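Long-range contact in Boca/mesd chaperone for ywtd beta-propeller-egf protein 1 (Caenorhabditis elegans, PDB 3OFG), which probably acts as an endoplasmic reticulum chaperone that helps the beta-propeller-EGF modules of LDL-receptor-type proteins to fold, the chain here being its structured domain: residues S26-T32 and V54-R59. Sequence-based numbering, arbitrary orientation.
Sequences SDIRPFT and VIDDNR
Backbone geometry sets the frame. Residues 26-28 form a loop with an inverse gamma turn centred on Asp-27 (phi/psi -86/73), Ile-28 takes the N-cap position, and 29-32 begin a helix, with Thr-32 N bonded to Ile-28 O at 2.9 Å. Opposite, strand 54-56 ends in a type I turn, Asp-56 to Arg-59, and a classic beta bulge: Ile-55 N and Asp-56 N both reach Arg-59 O at 3.1 Å. CA atoms are closest at Arg-29/Asp-57 (4.2 Å) and Ser-26/Asn-58 (5.7 Å).

The polar links converge on Asp-57. Arg-29 (chi1 to chi3 t, t, m) sends NE to Asp-57 OD1 (2.8 Å, 163°), a salt bridge lying near the guanidinium plane, while Asp-56 O sits over one face. Thr-32 (chi1 m) donates from OG1 to Asp-57 O at 2.8 Å, and Arg-29 CA makes a CA-H...O contact with that carbonyl (3.3 Å).

In this alpha/beta domain of the Mesd family, the contact thus joins the start of helix 29-45 to the hairpin between strands 50-56 and 59-64 of the antiparallel sheet.

Apolar packing is sparser: Val-54 CG1 lies 4.1 Å from Thr-32 CG2, and Ile-28 CG1 3.9 Å from Asn-58 CB. Arg-59 points away, its NH2 pairing with Asp-56 OD2 (2.8 Å). Across the dimer interface, Asp-56 OD1 forms a salt bridge with Arg-59 NH2 of the second subunit, and Arg-59 NH2 hydrogen-bonds to Ile-55 O of that subunit.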
loop_
_atom_site.group_PDB
_atom_site.type_symbol
_atom_site.label_atom_id
_atom_site.label_comp_id
_atom_site.label_asym_id
_atom_site.label_seq_id
_atom_site.Cartn_x
_atom_site.Cartn_y
_atom_site.Cartn_z
ATOM N N SER A 26 -12.258 -15.497 -4.005
ATOM C CA SER A 26 -11.533 -14.257 -3.738
ATOM C C SER A 26 -12.285 -13.291 -2.823
ATOM O O SER A 26 -11.656 -12.482 -2.145
ATOM C CB SER A 26 -11.178 -13.545 -5.033
ATOM O OG SER A 26 -12.338 -13.147 -5.717
ATOM N N ASP A 27 -13.616 -13.350 -2.795
ATOM C CA ASP A 27 -14.402 -12.414 -1.991
ATOM C C ASP A 27 -14.528 -12.963 -0.567
ATOM O O ASP A 27 -15.578 -13.449 -0.126
ATOM C CB ASP A 27 -15.791 -12.109 -2.616
ATOM C CG ASP A 27 -16.702 -13.313 -2.691
ATOM O OD1 ASP A 27 -16.236 -14.383 -3.110
ATOM O OD2 ASP A 27 -17.904 -13.179 -2.339
ATOM N N ILE A 28 -13.411 -12.884 0.143
ATOM C CA ILE A 28 -13.293 -13.432 1.498
ATOM C C ILE A 28 -12.847 -12.321 2.454
ATOM O O ILE A 28 -12.078 -12.555 3.384
ATOM C CB ILE A 28 -12.325 -14.623 1.554
ATOM C CG1 ILE A 28 -10.950 -14.281 0.967
ATOM C CG2 ILE A 28 -12.933 -15.821 0.829
ATOM C CD1 ILE A 28 -9.866 -15.330 1.294
ATOM N N ARG A 29 -13.387 -11.123 2.298
ATOM C CA ARG A 29 -12.935 -10.004 3.123
ATOM C C ARG A 29 -13.053 -10.241 4.625
ATOM O O ARG A 29 -12.139 -9.868 5.364
ATOM C CB ARG A 29 -13.626 -8.687 2.743
ATOM C CG ARG A 29 -12.909 -7.490 3.377
ATOM C CD ARG A 29 -13.418 -6.168 2.837
ATOM N NE ARG A 29 -12.829 -5.855 1.546
ATOM C CZ ARG A 29 -11.841 -4.986 1.352
ATOM N NH1 ARG A 29 -11.304 -4.322 2.367
ATOM N NH2 ARG A 29 -11.393 -4.780 0.122
ATOM N N PRO A 30 -14.156 -10.805 5.126
ATOM C CA PRO A 30 -14.199 -11.008 6.589
ATOM C C PRO A 30 -13.037 -11.888 7.092
ATOM O O PRO A 30 -12.465 -11.665 8.143
ATOM C CB PRO A 30 -15.544 -11.717 6.831
ATOM C CG PRO A 30 -16.362 -11.448 5.594
ATOM C CD PRO A 30 -15.409 -11.188 4.448
ATOM N N PHE A 31 -12.700 -12.897 6.316
ATOM C CA PHE A 31 -11.651 -13.857 6.654
ATOM C C PHE A 31 -10.287 -13.167 6.563
ATOM O O PHE A 31 -9.444 -13.298 7.466
ATOM C CB PHE A 31 -11.789 -15.019 5.677
ATOM C CG PHE A 31 -10.918 -16.202 5.956
ATOM C CD1 PHE A 31 -11.327 -17.188 6.839
ATOM C CD2 PHE A 31 -9.751 -16.400 5.258
ATOM C CE1 PHE A 31 -10.539 -18.316 7.057
ATOM C CE2 PHE A 31 -8.968 -17.532 5.481
ATOM C CZ PHE A 31 -9.384 -18.482 6.357
ATOM N N THR A 32 -10.071 -12.375 5.532
ATOM C CA THR A 32 -8.824 -11.611 5.413
ATOM C C THR A 32 -8.678 -10.616 6.541
ATOM O O THR A 32 -7.613 -10.507 7.132
ATOM C CB THR A 32 -8.833 -10.886 4.084
ATOM O OG1 THR A 32 -8.900 -11.894 3.065
ATOM C CG2 THR A 32 -7.590 -10.021 3.872
ATOM N N VAL A 54 -6.146 -3.413 4.408
ATOM C CA VAL A 54 -6.772 -4.434 3.579
ATOM C C VAL A 54 -7.174 -3.746 2.281
ATOM O O VAL A 54 -8.071 -2.904 2.261
ATOM C CB VAL A 54 -7.954 -5.096 4.320
ATOM C CG1 VAL A 54 -8.638 -6.123 3.419
ATOM C CG2 VAL A 54 -7.444 -5.736 5.610
ATOM N N ILE A 55 -6.471 -4.057 1.205
ATOM C CA ILE A 55 -6.633 -3.333 -0.057
ATOM C C ILE A 55 -7.444 -4.104 -1.091
ATOM O O ILE A 55 -7.853 -3.545 -2.101
ATOM C CB ILE A 55 -5.266 -2.943 -0.663
ATOM C CG1 ILE A 55 -4.377 -4.172 -0.910
ATOM C CG2 ILE A 55 -4.572 -1.929 0.243
ATOM C CD1 ILE A 55 -3.199 -3.875 -1.834
ATOM N N ASP A 56 -7.677 -5.393 -0.867
ATOM C CA ASP A 56 -8.576 -6.208 -1.685
ATOM C C ASP A 56 -9.251 -7.181 -0.742
ATOM O O ASP A 56 -8.828 -7.343 0.409
ATOM C CB ASP A 56 -7.819 -7.010 -2.744
ATOM C CG ASP A 56 -7.223 -6.147 -3.809
ATOM O OD1 ASP A 56 -7.985 -5.649 -4.671
ATOM O OD2 ASP A 56 -5.999 -5.979 -3.787
ATOM N N ASP A 57 -10.281 -7.867 -1.222
ATOM C CA ASP A 57 -10.995 -8.808 -0.356
ATOM C C ASP A 57 -10.105 -9.950 0.113
ATOM O O ASP A 57 -10.381 -10.574 1.136
ATOM C CB ASP A 57 -12.199 -9.421 -1.064
ATOM C CG ASP A 57 -13.284 -8.423 -1.380
ATOM O OD1 ASP A 57 -13.344 -7.354 -0.748
ATOM O OD2 ASP A 57 -14.102 -8.764 -2.263
ATOM N N ASN A 58 -9.024 -10.199 -0.625
ATOM C CA ASN A 58 -8.070 -11.266 -0.298
ATOM C C ASN A 58 -6.609 -10.824 -0.345
ATOM O O ASN A 58 -5.716 -11.629 -0.582
ATOM C CB ASN A 58 -8.277 -12.462 -1.245
ATOM C CG ASN A 58 -7.963 -12.121 -2.686
ATOM O OD1 ASN A 58 -7.830 -10.951 -3.048
ATOM N ND2 ASN A 58 -7.849 -13.157 -3.520
ATOM N N ARG A 59 -6.349 -9.556 -0.078
ATOM C CA ARG A 59 -4.976 -9.078 -0.093
ATOM C C ARG A 59 -4.834 -7.887 0.823
ATOM O O ARG A 59 -5.704 -7.012 0.873
ATOM C CB ARG A 59 -4.538 -8.701 -1.505
ATOM C CG ARG A 59 -3.026 -8.473 -1.653
ATOM C CD ARG A 59 -2.572 -8.377 -3.112
ATOM N NE ARG A 59 -3.304 -7.344 -3.824
ATOM C CZ ARG A 59 -2.769 -6.286 -4.429
ATOM N NH1 ARG A 59 -1.464 -6.115 -4.468
ATOM N NH2 ARG A 59 -3.570 -5.413 -5.010
HETATM O O HOH W 1 -10.153 -1.641 -0.423
#